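Arabinan endo-1,5-alpha-l-arabinosidase A (Cellvibrio cellulosa, PDB 1GYH) hydrolyses the alpha-1,5-linked arabinofuranosyl bonds of linear arabinan, releasing almost exclusively arabinotriose during plant cell wall breakdown. Local coordinates at residues Cys213-Gly225 against Ser248-His262. Residues are numbered along the deposited sequence; the frame is centred on the assembly and turned at random. Where two conformers were deposited one is given.
Sequences CRKGDSTYHLVVG and SLLIKGNKRWVGLGH
Leu222 pairs with both Leu250 and Ile251, a classic beta bulge: Leu222 N runs almost straight to Ile251 O (3.0 Å, 173° at the hydrogen), while Leu222 O takes Leu250 N. With CG anti to the carbonyl carbon (chi1 -63°), Leu222 lies alongside Ile251, Leu222 CD1 against Ile251 CG2 at 3.8 Å, and sets CD2 3.7 Å from Gly261 CA. The His221 and Leu249 side chains cross at about a right angle; His221 ND1 donates in the ring plane to Thr219 O (2.9 Å), which fixes the ring's rotation. Tyr220 runs beside His262, Tyr220 CE2 3.5 Å from His262 N, its ring against backbone where Gly261 lacks a side chain; its hydroxyl is hydrogen-bonded to Glu192, the likely proton donor. His262, a likely calcium ligand, touches Asp9, the likely proton acceptor, so this end borders the active site. Tyr220 O is gripped by Leu260 N, from above the carbonyl plane, and by a water that links it to Gly253 N. In this five-bladed propeller, strand 248-251 is outermost in the four-stranded antiparallel sheet with 191-199, 202-209 and 221-227, and strand 257-268 begins the next blade, with helix 308-311 packed on Ile251 and Leu260.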
ATOM      1  N   CYS A 213       9.108 -11.622   0.665  1.00 25.17           N
ATOM      2  CA  CYS A 213      10.426 -11.493   0.036  1.00 26.98           C
ATOM      3  C   CYS A 213      11.396 -12.631   0.409  1.00 27.03           C
ATOM      4  O   CYS A 213      12.608 -12.412   0.395  1.00 28.42           O
ATOM      5  CB  CYS A 213      11.052 -10.135   0.439  1.00 27.00           C
ATOM      6  SG  CYS A 213      10.011  -8.627   0.639  1.00 35.10           S
ATOM      7  N   ARG A 214      10.916 -13.829   0.761  1.00 26.75           N
ATOM      8  CA  ARG A 214      11.821 -14.945   1.080  1.00 27.05           C
ATOM      9  C   ARG A 214      11.553 -16.325   0.459  1.00 25.89           C
ATOM     10  O   ARG A 214      11.746 -17.393   1.105  1.00 25.34           O
ATOM     11  CB  ARG A 214      12.130 -15.078   2.570  1.00 28.29           C
ATOM     12  CG  ARG A 214      11.031 -15.209   3.488  1.00 31.11           C
ATOM     13  CD  ARG A 214      11.134 -14.138   4.546  1.00 35.21           C
ATOM     14  NE  ARG A 214      12.191 -14.346   5.553  1.00 36.64           N
ATOM     15  CZ  ARG A 214      12.881 -13.363   6.166  1.00 37.20           C
ATOM     16  NH1 ARG A 214      12.689 -12.079   5.854  1.00 35.53           N
ATOM     17  NH2 ARG A 214      13.782 -13.675   7.102  1.00 37.95           N
ATOM     18  N   LYS A 215      11.237 -16.284  -0.828  1.00 24.24           N
ATOM     19  CA  LYS A 215      11.196 -17.482  -1.639  1.00 24.21           C
ATOM     20  C   LYS A 215      10.256 -18.530  -1.025  1.00 23.47           C
ATOM     21  O   LYS A 215       9.116 -18.198  -0.638  1.00 22.43           O
ATOM     22  CB  LYS A 215      12.620 -18.033  -1.836  1.00 24.86           C
ATOM     23  CG  LYS A 215      13.670 -16.948  -2.103  1.00 25.95           C
ATOM     24  CD  LYS A 215      13.379 -16.090  -3.308  1.00 26.86           C
ATOM     25  CE  LYS A 215      14.197 -16.462  -4.500  1.00 29.58           C
ATOM     26  NZ  LYS A 215      14.520 -15.195  -5.271  1.00 30.58           N
ATOM     27  N   GLY A 216      10.743 -19.763  -0.912  1.00 22.51           N
ATOM     28  CA  GLY A 216       9.974 -20.892  -0.425  1.00 21.93           C
ATOM     29  C   GLY A 216       9.504 -20.763   1.009  1.00 21.81           C
ATOM     30  O   GLY A 216       8.644 -21.524   1.433  1.00 21.53           O
ATOM     31  N   ASP A 217      10.051 -19.806   1.755  1.00 21.91           N
ATOM     32  CA  ASP A 217       9.723 -19.652   3.182  1.00 21.98           C
ATOM     33  C   ASP A 217       8.798 -18.472   3.475  1.00 21.01           C
ATOM     34  O   ASP A 217       8.558 -18.160   4.652  1.00 21.20           O
ATOM     35  CB  ASP A 217      11.003 -19.464   4.029  1.00 21.85           C
ATOM     36  CG  ASP A 217      11.927 -20.642   3.982  1.00 24.84           C
ATOM     37  OD1 ASP A 217      11.440 -21.801   3.866  1.00 23.75           O
ATOM     38  OD2 ASP A 217      13.182 -20.473   4.071  1.00 27.94           O
ATOM     39  N   SER A 218       8.287 -17.805   2.437  1.00 19.99           N
ATOM     40  CA  SER A 218       7.428 -16.643   2.660  1.00 19.02           C
ATOM     41  C   SER A 218       6.113 -17.073   3.313  1.00 17.00           C
ATOM     42  O   SER A 218       5.554 -18.108   2.949  1.00 16.67           O
ATOM     43  CB  SER A 218       7.141 -15.889   1.361  1.00 19.72           C
ATOM     44  OG  SER A 218       8.329 -15.368   0.773  1.00 22.79           O
ATOM     45  N   THR A 219       5.664 -16.300   4.291  1.00 16.31           N
ATOM     46  CA  THR A 219       4.408 -16.555   5.003  1.00 15.17           C
ATOM     47  C   THR A 219       3.416 -15.396   4.811  1.00 14.49           C
ATOM     48  O   THR A 219       2.363 -15.377   5.441  1.00 14.39           O
ATOM     49  CB  THR A 219       4.657 -16.701   6.520  1.00 14.85           C
ATOM     50  OG1 THR A 219       5.314 -15.525   7.025  1.00 15.69           O
ATOM     51  CG2 THR A 219       5.535 -17.913   6.873  1.00 14.65           C
ATOM     52  N   TYR A 220       3.782 -14.433   3.970  1.00 13.55           N
ATOM     53  CA  TYR A 220       2.998 -13.216   3.715  1.00 13.89           C
ATOM     54  C   TYR A 220       1.546 -13.586   3.304  1.00 13.32           C
ATOM     55  O   TYR A 220       1.330 -14.445   2.465  1.00 13.29           O
ATOM     56  CB  TYR A 220       3.623 -12.410   2.586  1.00 12.39           C
ATOM     57  CG  TYR A 220       3.607 -10.896   2.628  1.00 12.51           C
ATOM     58  CD1 TYR A 220       3.919 -10.186   3.775  1.00 14.25           C
ATOM     59  CD2 TYR A 220       3.410 -10.169   1.461  1.00 12.92           C
ATOM     60  CE1 TYR A 220       3.954  -8.799   3.790  1.00 13.14           C
ATOM     61  CE2 TYR A 220       3.454  -8.759   1.455  1.00 15.24           C
ATOM     62  CZ  TYR A 220       3.751  -8.085   2.629  1.00 13.69           C
ATOM     63  OH  TYR A 220       3.835  -6.698   2.667  1.00 14.74           O
ATOM     64  N   HIS A 221       0.595 -12.931   3.942  1.00 14.29           N
ATOM     65  CA  HIS A 221      -0.852 -13.114   3.639  1.00 13.95           C
ATOM     66  C   HIS A 221      -1.664 -11.910   4.097  1.00 14.11           C
ATOM     67  O   HIS A 221      -1.134 -10.996   4.740  1.00 13.38           O
ATOM     68  CB  HIS A 221      -1.384 -14.407   4.276  1.00 13.63           C
ATOM     69  CG  HIS A 221      -1.371 -14.420   5.778  1.00 14.73           C
ATOM     70  ND1 HIS A 221      -0.217 -14.571   6.518  1.00 13.88           N
ATOM     71  CD2 HIS A 221      -2.386 -14.331   6.677  1.00 14.75           C
ATOM     72  CE1 HIS A 221      -0.521 -14.574   7.810  1.00 15.45           C
ATOM     73  NE2 HIS A 221      -1.837 -14.459   7.929  1.00 17.25           N
ATOM     74  N   LEU A 222      -2.960 -11.900   3.750  1.00 13.77           N
ATOM     75  CA  LEU A 222      -3.834 -10.760   4.043  1.00 13.67           C
ATOM     76  C   LEU A 222      -4.905 -11.100   5.071  1.00 13.27           C
ATOM     77  O   LEU A 222      -5.544 -12.153   4.993  1.00 12.65           O
ATOM     78  CB  LEU A 222      -4.519 -10.286   2.772  1.00 13.85           C
ATOM     79  CG  LEU A 222      -3.632  -9.749   1.649  1.00 15.59           C
ATOM     80  CD1 LEU A 222      -4.468  -9.365   0.430  1.00 18.08           C
ATOM     81  CD2 LEU A 222      -2.880  -8.502   2.150  1.00 16.10           C
ATOM     82  N   VAL A 223      -5.073 -10.176   6.003  1.00 13.21           N
ATOM     83  CA  VAL A 223      -6.113 -10.181   7.012  1.00 12.97           C
ATOM     84  C   VAL A 223      -6.912  -8.878   6.936  1.00 13.58           C
ATOM     85  O   VAL A 223      -6.500  -7.883   6.284  1.00 14.36           O
ATOM     86  CB  VAL A 223      -5.561 -10.337   8.471  1.00 13.12           C
ATOM     87  CG1 VAL A 223      -4.847 -11.673   8.619  1.00 14.24           C
ATOM     88  CG2 VAL A 223      -4.677  -9.196   8.880  1.00 13.60           C
ATOM     89  N   VAL A 224      -8.083  -8.901   7.589  1.00 14.10           N
ATOM     90  CA  VAL A 224      -9.029  -7.776   7.522  1.00 13.91           C
ATOM     91  C   VAL A 224      -9.774  -7.578   8.859  1.00 12.69           C
ATOM     92  O   VAL A 224     -10.005  -8.532   9.609  1.00 12.28           O
ATOM     93  CB  VAL A 224     -10.080  -8.003   6.321  1.00 13.63           C
ATOM     94  CG1 VAL A 224     -11.065  -9.100   6.650  1.00 15.22           C
ATOM     95  CG2 VAL A 224     -10.835  -6.726   6.010  1.00 17.05           C
ATOM     96  N   GLY A 225     -10.158  -6.329   9.108  1.00 13.20           N
ATOM     97  CA  GLY A 225     -11.066  -5.925  10.185  1.00 13.27           C
ATOM     98  C   GLY A 225     -11.949  -4.761   9.723  1.00 14.04           C
ATOM     99  O   GLY A 225     -11.752  -4.253   8.634  1.00 13.08           O
ATOM    100  N   SER A 248      -9.000 -11.149  10.624  1.00 13.78           N
ATOM    101  CA  SER A 248      -9.524 -12.351   9.995  1.00 13.34           C
ATOM    102  C   SER A 248      -8.896 -12.566   8.636  1.00 13.07           C
ATOM    103  O   SER A 248      -8.751 -11.641   7.843  1.00 12.51           O
ATOM    104  CB  SER A 248     -11.059 -12.272   9.833  1.00 13.57           C
ATOM    105  OG  SER A 248     -11.694 -12.264  11.112  1.00 12.77           O
ATOM    106  N   LEU A 249      -8.586 -13.828   8.362  1.00 13.38           N
ATOM    107  CA  LEU A 249      -8.027 -14.249   7.088  1.00 14.37           C
ATOM    108  C   LEU A 249      -8.883 -13.871   5.875  1.00 14.76           C
ATOM    109  O   LEU A 249     -10.072 -14.182   5.827  1.00 14.77           O
ATOM    110  CB  LEU A 249      -7.742 -15.758   7.082  1.00 14.72           C
ATOM    111  CG  LEU A 249      -7.263 -16.322   5.730  1.00 15.53           C
ATOM    112  CD1 LEU A 249      -5.917 -15.736   5.371  1.00 18.05           C
ATOM    113  CD2 LEU A 249      -7.214 -17.850   5.686  1.00 16.86           C
ATOM    114  N   LEU A 250      -8.264 -13.209   4.906  1.00 14.18           N
ATOM    115  CA  LEU A 250      -8.886 -12.958   3.596  1.00 14.54           C
ATOM    116  C   LEU A 250      -8.383 -13.901   2.502  1.00 14.41           C
ATOM    117  O   LEU A 250      -9.165 -14.541   1.789  1.00 12.96           O
ATOM    118  CB  LEU A 250      -8.655 -11.514   3.168  1.00 14.60           C
ATOM    119  CG  LEU A 250      -9.208 -11.138   1.781  1.00 15.62           C
ATOM    120  CD1 LEU A 250     -10.747 -11.336   1.769  1.00 16.01           C
ATOM    121  CD2 LEU A 250      -8.863  -9.745   1.411  1.00 16.40           C
ATOM    122  N   ILE A 251      -7.060 -13.980   2.349  1.00 13.34           N
ATOM    123  CA  ILE A 251      -6.452 -14.873   1.381  1.00 14.02           C
ATOM    124  C   ILE A 251      -5.001 -15.107   1.806  1.00 14.54           C
ATOM    125  O   ILE A 251      -4.315 -14.163   2.250  1.00 13.22           O
ATOM    126  CB  ILE A 251      -6.507 -14.301  -0.053  1.00 14.02           C
ATOM    127  CG1 ILE A 251      -5.943 -15.283  -1.092  1.00 13.98           C
ATOM    128  CG2 ILE A 251      -5.904 -12.837  -0.146  1.00 16.55           C
ATOM    129  CD1 ILE A 251      -6.293 -14.893  -2.585  1.00 13.43           C
ATOM    130  N   LYS A 252      -4.603 -16.363   1.651  1.00 14.43           N
ATOM    131  CA  LYS A 252      -3.249 -16.856   1.848  1.00 15.86           C
ATOM    132  C   LYS A 252      -2.785 -17.641   0.637  1.00 16.42           C
ATOM    133  O   LYS A 252      -3.544 -17.959  -0.282  1.00 17.37           O
ATOM    134  CB  LYS A 252      -3.129 -17.724   3.097  1.00 15.53           C
ATOM    135  CG  LYS A 252      -3.914 -19.055   3.104  1.00 16.22           C
ATOM    136  CD  LYS A 252      -3.856 -19.808   4.466  1.00 19.40           C
ATOM    137  CE  LYS A 252      -4.690 -21.115   4.385  0.50 19.11           C
ATOM    138  NZ  LYS A 252      -4.363 -22.138   5.432  0.50 19.97           N
ATOM    139  N   GLY A 253      -1.494 -17.940   0.620  1.00 16.39           N
ATOM    140  CA  GLY A 253      -0.896 -18.592  -0.524  1.00 14.89           C
ATOM    141  C   GLY A 253      -1.159 -20.054  -0.603  1.00 14.02           C
ATOM    142  O   GLY A 253      -1.742 -20.631   0.305  1.00 14.19           O
ATOM    143  N   ASN A 254      -0.711 -20.646  -1.706  1.00 13.67           N
ATOM    144  CA  ASN A 254      -0.830 -22.064  -1.960  1.00 14.01           C
ATOM    145  C   ASN A 254       0.464 -22.609  -2.637  1.00 13.61           C
ATOM    146  O   ASN A 254       1.493 -21.925  -2.662  1.00 13.18           O
ATOM    147  CB  ASN A 254      -2.094 -22.335  -2.807  1.00 13.94           C
ATOM    148  CG  ASN A 254      -2.099 -21.577  -4.113  1.00 14.68           C
ATOM    149  OD1 ASN A 254      -1.072 -21.554  -4.850  1.00 11.83           O
ATOM    150  ND2 ASN A 254      -3.262 -20.943  -4.439  1.00 15.08           N
ATOM    151  N   LYS A 255       0.425 -23.818  -3.166  1.00 12.97           N
ATOM    152  CA  LYS A 255       1.627 -24.427  -3.778  1.00 13.20           C
ATOM    153  C   LYS A 255       2.218 -23.635  -4.962  1.00 12.87           C
ATOM    154  O   LYS A 255       3.427 -23.713  -5.231  1.00 11.17           O
ATOM    155  CB  LYS A 255       1.386 -25.898  -4.161  1.00 13.40           C
ATOM    156  CG  LYS A 255       0.453 -26.168  -5.361  1.00 15.45           C
ATOM    157  CD  LYS A 255      -0.153 -27.620  -5.368  1.00 17.04           C
ATOM    158  CE  LYS A 255       0.767 -28.664  -5.927  1.00 19.42           C
ATOM    159  NZ  LYS A 255       0.106 -30.026  -6.083  1.00 19.87           N
ATOM    160  N   ARG A 256       1.375 -22.891  -5.679  1.00 12.58           N
ATOM    161  CA  ARG A 256       1.806 -22.170  -6.867  1.00 12.12           C
ATOM    162  C   ARG A 256       2.227 -20.735  -6.552  1.00 11.74           C
ATOM    163  O   ARG A 256       3.060 -20.164  -7.291  1.00 12.41           O
ATOM    164  CB  ARG A 256       0.713 -22.175  -7.957  1.00 11.87           C
ATOM    165  CG  ARG A 256       0.592 -23.465  -8.739  1.00 11.99           C
ATOM    166  CD  ARG A 256      -0.627 -23.559  -9.711  1.00 13.60           C
ATOM    167  NE  ARG A 256      -1.881 -23.209  -9.056  1.00 11.34           N
ATOM    168  CZ  ARG A 256      -2.528 -23.976  -8.176  1.00 13.36           C
ATOM    169  NH1 ARG A 256      -2.077 -25.177  -7.834  1.00 12.00           N
ATOM    170  NH2 ARG A 256      -3.656 -23.535  -7.641  1.00 14.55           N
ATOM    171  N   TRP A 257       1.680 -20.168  -5.476  1.00 11.64           N
ATOM    172  CA  TRP A 257       1.826 -18.756  -5.108  1.00 12.06           C
ATOM    173  C   TRP A 257       2.245 -18.687  -3.642  1.00 13.54           C
ATOM    174  O   TRP A 257       1.414 -18.786  -2.729  1.00 14.47           O
ATOM    175  CB  TRP A 257       0.521 -17.974  -5.352  1.00 12.45           C
ATOM    176  CG  TRP A 257       0.133 -18.066  -6.753  1.00 12.90           C
ATOM    177  CD1 TRP A 257      -0.759 -18.949  -7.295  1.00 12.19           C
ATOM    178  CD2 TRP A 257       0.683 -17.320  -7.853  1.00 13.47           C
ATOM    179  NE1 TRP A 257      -0.813 -18.783  -8.658  1.00 14.18           N
ATOM    180  CE2 TRP A 257       0.075 -17.811  -9.037  1.00 13.62           C
ATOM    181  CE3 TRP A 257       1.640 -16.286  -7.965  1.00 13.24           C
ATOM    182  CZ2 TRP A 257       0.374 -17.299 -10.318  1.00 13.19           C
ATOM    183  CZ3 TRP A 257       1.948 -15.792  -9.234  1.00 13.74           C
ATOM    184  CH2 TRP A 257       1.300 -16.299 -10.399  1.00 15.75           C
ATOM    185  N   VAL A 258       3.560 -18.581  -3.399  1.00 14.13           N
ATOM    186  CA  VAL A 258       4.103 -18.757  -2.042  1.00 13.66           C
ATOM    187  C   VAL A 258       4.358 -17.408  -1.445  1.00 13.89           C
ATOM    188  O   VAL A 258       5.366 -16.752  -1.708  1.00 14.19           O
ATOM    189  CB  VAL A 258       5.333 -19.681  -2.045  1.00 13.58           C
ATOM    190  CG1 VAL A 258       5.878 -19.897  -0.645  1.00 14.75           C
ATOM    191  CG2 VAL A 258       4.966 -21.008  -2.631  1.00 13.98           C
ATOM    192  N   GLY A 259       3.372 -16.954  -0.683  1.00 13.16           N
ATOM    193  CA  GLY A 259       3.325 -15.610  -0.171  1.00 12.83           C
ATOM    194  C   GLY A 259       2.623 -14.662  -1.100  1.00 12.97           C
ATOM    195  O   GLY A 259       2.818 -14.720  -2.323  1.00 12.90           O
ATOM    196  N   LEU A 260       1.817 -13.773  -0.520  1.00 12.37           N
ATOM    197  CA  LEU A 260       1.099 -12.773  -1.301  1.00 13.28           C
ATOM    198  C   LEU A 260       0.634 -11.667  -0.394  1.00 12.45           C
ATOM    199  O   LEU A 260       0.545 -11.858   0.791  1.00 13.28           O
ATOM    200  CB  LEU A 260      -0.063 -13.438  -2.099  1.00 14.02           C
ATOM    201  CG  LEU A 260      -1.131 -14.287  -1.372  1.00 16.14           C
ATOM    202  CD1 LEU A 260      -2.059 -13.503  -0.534  1.00 18.84           C
ATOM    203  CD2 LEU A 260      -1.939 -15.057  -2.461  1.00 19.79           C
ATOM    204  N   GLY A 261       0.396 -10.472  -0.904  1.00 12.78           N
ATOM    205  CA  GLY A 261       0.016  -9.395  -0.033  1.00 12.12           C
ATOM    206  C   GLY A 261       0.332  -7.998  -0.543  1.00 13.40           C
ATOM    207  O   GLY A 261       0.395  -7.755  -1.763  1.00 13.84           O
ATOM    208  N   HIS A 262       0.522  -7.102   0.421  1.00 13.93           N
ATOM    209  CA  HIS A 262       0.671  -5.644   0.247  1.00 15.22           C
ATOM    210  C   HIS A 262      -0.347  -5.108  -0.745  1.00 15.73           C
ATOM    211  O   HIS A 262       0.007  -4.719  -1.857  1.00 16.16           O
ATOM    212  CB  HIS A 262       2.097  -5.188  -0.148  1.00 15.37           C
ATOM    213  CG  HIS A 262       2.322  -3.728   0.148  1.00 15.73           C
ATOM    214  ND1 HIS A 262       3.302  -3.282   1.014  1.00 16.31           N
ATOM    215  CD2 HIS A 262       1.601  -2.637  -0.190  1.00 17.66           C
ATOM    216  CE1 HIS A 262       3.209  -1.972   1.145  1.00 16.71           C
ATOM    217  NE2 HIS A 262       2.180  -1.557   0.426  1.00 20.16           N
TER
HETATM  218  O   HOH W   1       8.054 -16.256  -1.753  1.00 32.49           O
HETATM  219  O   HOH W   2       0.642 -17.197   2.627  1.00 30.07           O